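PDB 5NNY: WipB from Legionella pneumophila, which acts as a Ser/Thr phosphatase effector, translocated into the host cell, that targets the lysosomal nutrient-sensing machinery, the chain here being its phosphatase domain. Local coordinates for residues L98-L109 and Q156-A167. Numbering follows the deposited sequence.
Sequences LVDRGVIDYFIL and QHGNSFHALQEA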
# COMPACT_ATOMS: atom_id res chain seq x y z
N LEU A 98 3.90 -2.72 -1.04
CA LEU A 98 4.15 -3.30 -2.35
C LEU A 98 5.14 -2.43 -3.13
O LEU A 98 5.36 -1.27 -2.79
CB LEU A 98 2.84 -3.45 -3.15
CG LEU A 98 1.72 -4.33 -2.61
CD1 LEU A 98 0.44 -4.14 -3.44
CD2 LEU A 98 2.13 -5.81 -2.60
N VAL A 99 5.72 -3.00 -4.20
CA VAL A 99 6.61 -2.29 -5.14
C VAL A 99 7.77 -1.64 -4.40
O VAL A 99 7.89 -0.40 -4.38
CB VAL A 99 5.84 -1.23 -5.96
CG1 VAL A 99 6.69 -0.74 -7.17
CG2 VAL A 99 4.52 -1.80 -6.45
N ASP A 100 8.65 -2.44 -3.82
CA ASP A 100 9.69 -1.87 -2.96
C ASP A 100 10.84 -2.87 -2.86
O ASP A 100 10.95 -3.77 -3.70
CB ASP A 100 9.09 -1.48 -1.60
CG ASP A 100 9.81 -0.29 -0.95
OD1 ASP A 100 11.06 -0.30 -0.88
OD2 ASP A 100 9.11 0.65 -0.50
N ARG A 101 11.68 -2.72 -1.84
CA ARG A 101 12.94 -3.46 -1.76
C ARG A 101 12.77 -4.94 -1.41
O ARG A 101 13.71 -5.72 -1.64
CB ARG A 101 13.86 -2.81 -0.72
CG ARG A 101 14.50 -1.53 -1.22
CD ARG A 101 14.93 -0.60 -0.11
NE ARG A 101 16.23 0.00 -0.39
CZ ARG A 101 16.46 0.97 -1.27
NH1 ARG A 101 17.69 1.44 -1.45
NH2 ARG A 101 15.46 1.48 -2.00
N GLY A 102 11.62 -5.33 -0.88
CA GLY A 102 11.41 -6.71 -0.46
C GLY A 102 11.46 -7.70 -1.62
O GLY A 102 11.67 -7.36 -2.79
N VAL A 103 11.23 -8.98 -1.28
CA VAL A 103 11.59 -10.08 -2.19
C VAL A 103 10.64 -10.16 -3.38
O VAL A 103 11.07 -10.26 -4.53
CB VAL A 103 11.66 -11.41 -1.43
CG1 VAL A 103 11.85 -12.54 -2.41
CG2 VAL A 103 12.78 -11.39 -0.43
N ILE A 104 9.33 -10.24 -3.11
CA ILE A 104 8.36 -10.39 -4.20
C ILE A 104 6.98 -10.01 -3.69
O ILE A 104 6.57 -10.42 -2.60
CB ILE A 104 8.37 -11.83 -4.79
CG1 ILE A 104 7.56 -11.88 -6.10
CG2 ILE A 104 7.93 -12.88 -3.77
CD1 ILE A 104 7.81 -13.17 -6.91
N ASP A 105 6.26 -9.23 -4.50
CA ASP A 105 4.96 -8.71 -4.06
C ASP A 105 3.93 -9.80 -3.86
O ASP A 105 2.97 -9.59 -3.11
CB ASP A 105 4.42 -7.69 -5.06
CG ASP A 105 5.05 -6.32 -4.88
OD1 ASP A 105 5.61 -6.08 -3.79
OD2 ASP A 105 5.02 -5.52 -5.87
N TYR A 106 4.10 -10.95 -4.50
CA TYR A 106 3.17 -12.06 -4.31
C TYR A 106 3.00 -12.40 -2.83
O TYR A 106 1.90 -12.75 -2.40
CB TYR A 106 3.68 -13.30 -5.05
CG TYR A 106 2.66 -14.42 -5.12
CD1 TYR A 106 1.61 -14.36 -6.02
CD2 TYR A 106 2.75 -15.53 -4.26
CE1 TYR A 106 0.67 -15.38 -6.08
CE2 TYR A 106 1.81 -16.56 -4.32
CZ TYR A 106 0.78 -16.47 -5.24
OH TYR A 106 -0.15 -17.47 -5.33
N PHE A 107 4.07 -12.29 -2.04
CA PHE A 107 4.02 -12.74 -0.65
C PHE A 107 3.05 -11.90 0.17
O PHE A 107 2.20 -12.44 0.89
CB PHE A 107 5.42 -12.70 -0.02
CG PHE A 107 6.38 -13.76 -0.55
CD1 PHE A 107 5.91 -14.93 -1.16
CD2 PHE A 107 7.74 -13.61 -0.36
CE1 PHE A 107 6.80 -15.91 -1.61
CE2 PHE A 107 8.64 -14.58 -0.78
CZ PHE A 107 8.17 -15.74 -1.41
N ILE A 108 3.14 -10.58 0.04
CA ILE A 108 2.26 -9.70 0.81
C ILE A 108 0.86 -9.71 0.22
O ILE A 108 -0.12 -9.58 0.95
CB ILE A 108 2.87 -8.28 0.90
CG1 ILE A 108 3.96 -8.29 1.98
CG2 ILE A 108 1.81 -7.22 1.21
CD1 ILE A 108 4.49 -6.97 2.41
N LEU A 109 0.74 -9.92 -1.09
CA LEU A 109 -0.59 -9.99 -1.69
C LEU A 109 -1.39 -11.16 -1.12
O LEU A 109 -2.59 -11.05 -0.87
CB LEU A 109 -0.49 -10.10 -3.21
CG LEU A 109 -0.10 -8.84 -3.98
CD1 LEU A 109 0.08 -9.15 -5.48
CD2 LEU A 109 -1.16 -7.75 -3.77
N GLN A 156 11.46 5.17 -8.60
CA GLN A 156 11.56 4.43 -7.35
C GLN A 156 12.01 3.02 -7.68
O GLN A 156 11.81 2.53 -8.79
CB GLN A 156 10.22 4.43 -6.60
CG GLN A 156 9.09 3.82 -7.41
CD GLN A 156 7.71 4.20 -6.89
OE1 GLN A 156 7.57 5.08 -6.04
NE2 GLN A 156 6.69 3.53 -7.40
N HIS A 157 12.64 2.39 -6.71
CA HIS A 157 13.08 1.02 -6.87
C HIS A 157 11.98 0.11 -6.36
O HIS A 157 11.41 0.33 -5.29
CB HIS A 157 14.41 0.78 -6.16
CG HIS A 157 15.58 1.31 -6.93
ND1 HIS A 157 16.80 1.59 -6.35
CD2 HIS A 157 15.71 1.62 -8.24
CE1 HIS A 157 17.63 2.05 -7.27
NE2 HIS A 157 16.99 2.07 -8.43
N GLY A 158 11.62 -0.86 -7.18
CA GLY A 158 10.51 -1.74 -6.91
C GLY A 158 10.90 -3.17 -7.15
O GLY A 158 10.27 -3.86 -7.95
N ASN A 159 11.98 -3.61 -6.49
CA ASN A 159 12.46 -4.98 -6.65
C ASN A 159 11.33 -5.98 -6.53
O ASN A 159 11.21 -6.92 -7.32
CB ASN A 159 13.54 -5.31 -5.61
CG ASN A 159 14.06 -6.73 -5.73
OD1 ASN A 159 14.70 -7.07 -6.71
ND2 ASN A 159 13.79 -7.58 -4.74
N SER A 160 10.48 -5.79 -5.52
CA SER A 160 9.45 -6.79 -5.24
C SER A 160 8.42 -6.86 -6.36
O SER A 160 7.80 -7.92 -6.56
CB SER A 160 8.77 -6.48 -3.91
OG SER A 160 8.16 -5.20 -4.00
N PHE A 161 8.24 -5.77 -7.11
CA PHE A 161 7.30 -5.78 -8.22
C PHE A 161 7.97 -6.32 -9.47
O PHE A 161 7.36 -7.10 -10.21
CB PHE A 161 6.74 -4.37 -8.44
CG PHE A 161 5.74 -4.26 -9.57
CD1 PHE A 161 4.52 -4.90 -9.52
CD2 PHE A 161 6.03 -3.45 -10.68
CE1 PHE A 161 3.61 -4.78 -10.57
CE2 PHE A 161 5.13 -3.30 -11.71
CZ PHE A 161 3.92 -3.97 -11.66
N HIS A 162 9.22 -5.92 -9.72
CA HIS A 162 10.03 -6.52 -10.77
C HIS A 162 10.06 -8.04 -10.63
O HIS A 162 9.87 -8.77 -11.62
CB HIS A 162 11.45 -5.96 -10.73
CG HIS A 162 12.32 -6.44 -11.86
ND1 HIS A 162 11.93 -6.38 -13.18
CD2 HIS A 162 13.57 -6.97 -11.86
CE1 HIS A 162 12.89 -6.87 -13.94
NE2 HIS A 162 13.89 -7.23 -13.17
N ALA A 163 10.29 -8.54 -9.41
CA ALA A 163 10.27 -9.99 -9.20
C ALA A 163 8.91 -10.58 -9.55
O ALA A 163 8.82 -11.67 -10.12
CB ALA A 163 10.64 -10.32 -7.75
N LEU A 164 7.84 -9.85 -9.24
CA LEU A 164 6.50 -10.33 -9.60
C LEU A 164 6.35 -10.42 -11.11
O LEU A 164 5.88 -11.43 -11.64
CB LEU A 164 5.43 -9.41 -9.01
CG LEU A 164 4.00 -9.92 -9.21
CD1 LEU A 164 3.77 -11.23 -8.48
CD2 LEU A 164 3.00 -8.88 -8.76
N GLN A 165 6.73 -9.35 -11.83
CA GLN A 165 6.67 -9.35 -13.29
C GLN A 165 7.44 -10.52 -13.89
O GLN A 165 6.96 -11.17 -14.82
CB GLN A 165 7.24 -8.04 -13.82
CG GLN A 165 6.41 -6.85 -13.45
CD GLN A 165 7.10 -5.56 -13.81
OE1 GLN A 165 8.27 -5.35 -13.49
NE2 GLN A 165 6.37 -4.67 -14.47
N GLU A 166 8.64 -10.76 -13.39
CA GLU A 166 9.45 -11.85 -13.92
C GLU A 166 8.83 -13.21 -13.60
O GLU A 166 8.92 -14.14 -14.41
CB GLU A 166 10.85 -11.79 -13.33
CG GLU A 166 11.58 -10.52 -13.70
CD GLU A 166 12.95 -10.52 -13.09
OE1 GLU A 166 13.10 -10.03 -11.95
OE2 GLU A 166 13.85 -11.06 -13.75
N ALA A 167 8.25 -13.36 -12.42
CA ALA A 167 7.62 -14.63 -12.10
C ALA A 167 6.41 -14.87 -12.99
O ALA A 167 6.14 -16.00 -13.42
CB ALA A 167 7.24 -14.70 -10.62
O HOH W 1 13.44 -10.99 -5.40
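Ser160 plugs into the curved backbone of residues 99-105 at the start of helix 159-169. Ser160 CB lies 3.2 Å from Gly102 O and equally close to Asp105 OD1. Its OG is turned between the backbone N and the carbonyl carbon (chi1 60°). Ser160 OG accepts an almost straight hydrogen bond from Asp100 N (2.8 Å, 166° at the hydrogen). Ser160 OG donates to Asp105 OD1 at 2.7 Å, reaching that oxygen from above the carboxylate plane. Two bonds thus fix the rotation of a buried hydroxyl.

Ser160 N donates to Asp100 O and Ser160 O accepts from Asp105 N, tying the residue to the loop at Asp100 and again at Asp105. Asp105 also binds back to its own loop: both carboxylate oxygens take Val99 N on their syn sides. OD1 has two donors. Asp105 OD2 lies near the plane of the Phe161 ring, at its edge, 3.3 Å from Phe161 CB.

Asn159 adds a side-chain bond from ND2 to Gly102 O (2.9 Å), with the donor above the carbonyl plane. Gly158 is the N-cap residue, and Val99 CG1 packs 4.0 Å from Gly158 CA.

Apolar contacts line the next helical turns. Ile104 CG1 rests on Ala163 CB, and Ile104 CD1 reaches Ala167 CB at 4.1 Å. Leu164 CD1 meets Tyr106 CB.

The helical segments 105-109 and 159-167 cross at nearly a right angle (97°). Within the calcineurin-like phosphoesterase fold, the contact joins the loop after strand 90-93 and the first turn of helix 105-117 to the start of helix 159-169. The loop carries a sequence resembling the GDxxDRG motif of Ser/Thr phosphatases; Asp100 OD2 bonds His12 and Val99 O bonds His129. Helix 128-138 borders Val99 and Phe161, while helix 175-186 packs against Leu109 and Leu164.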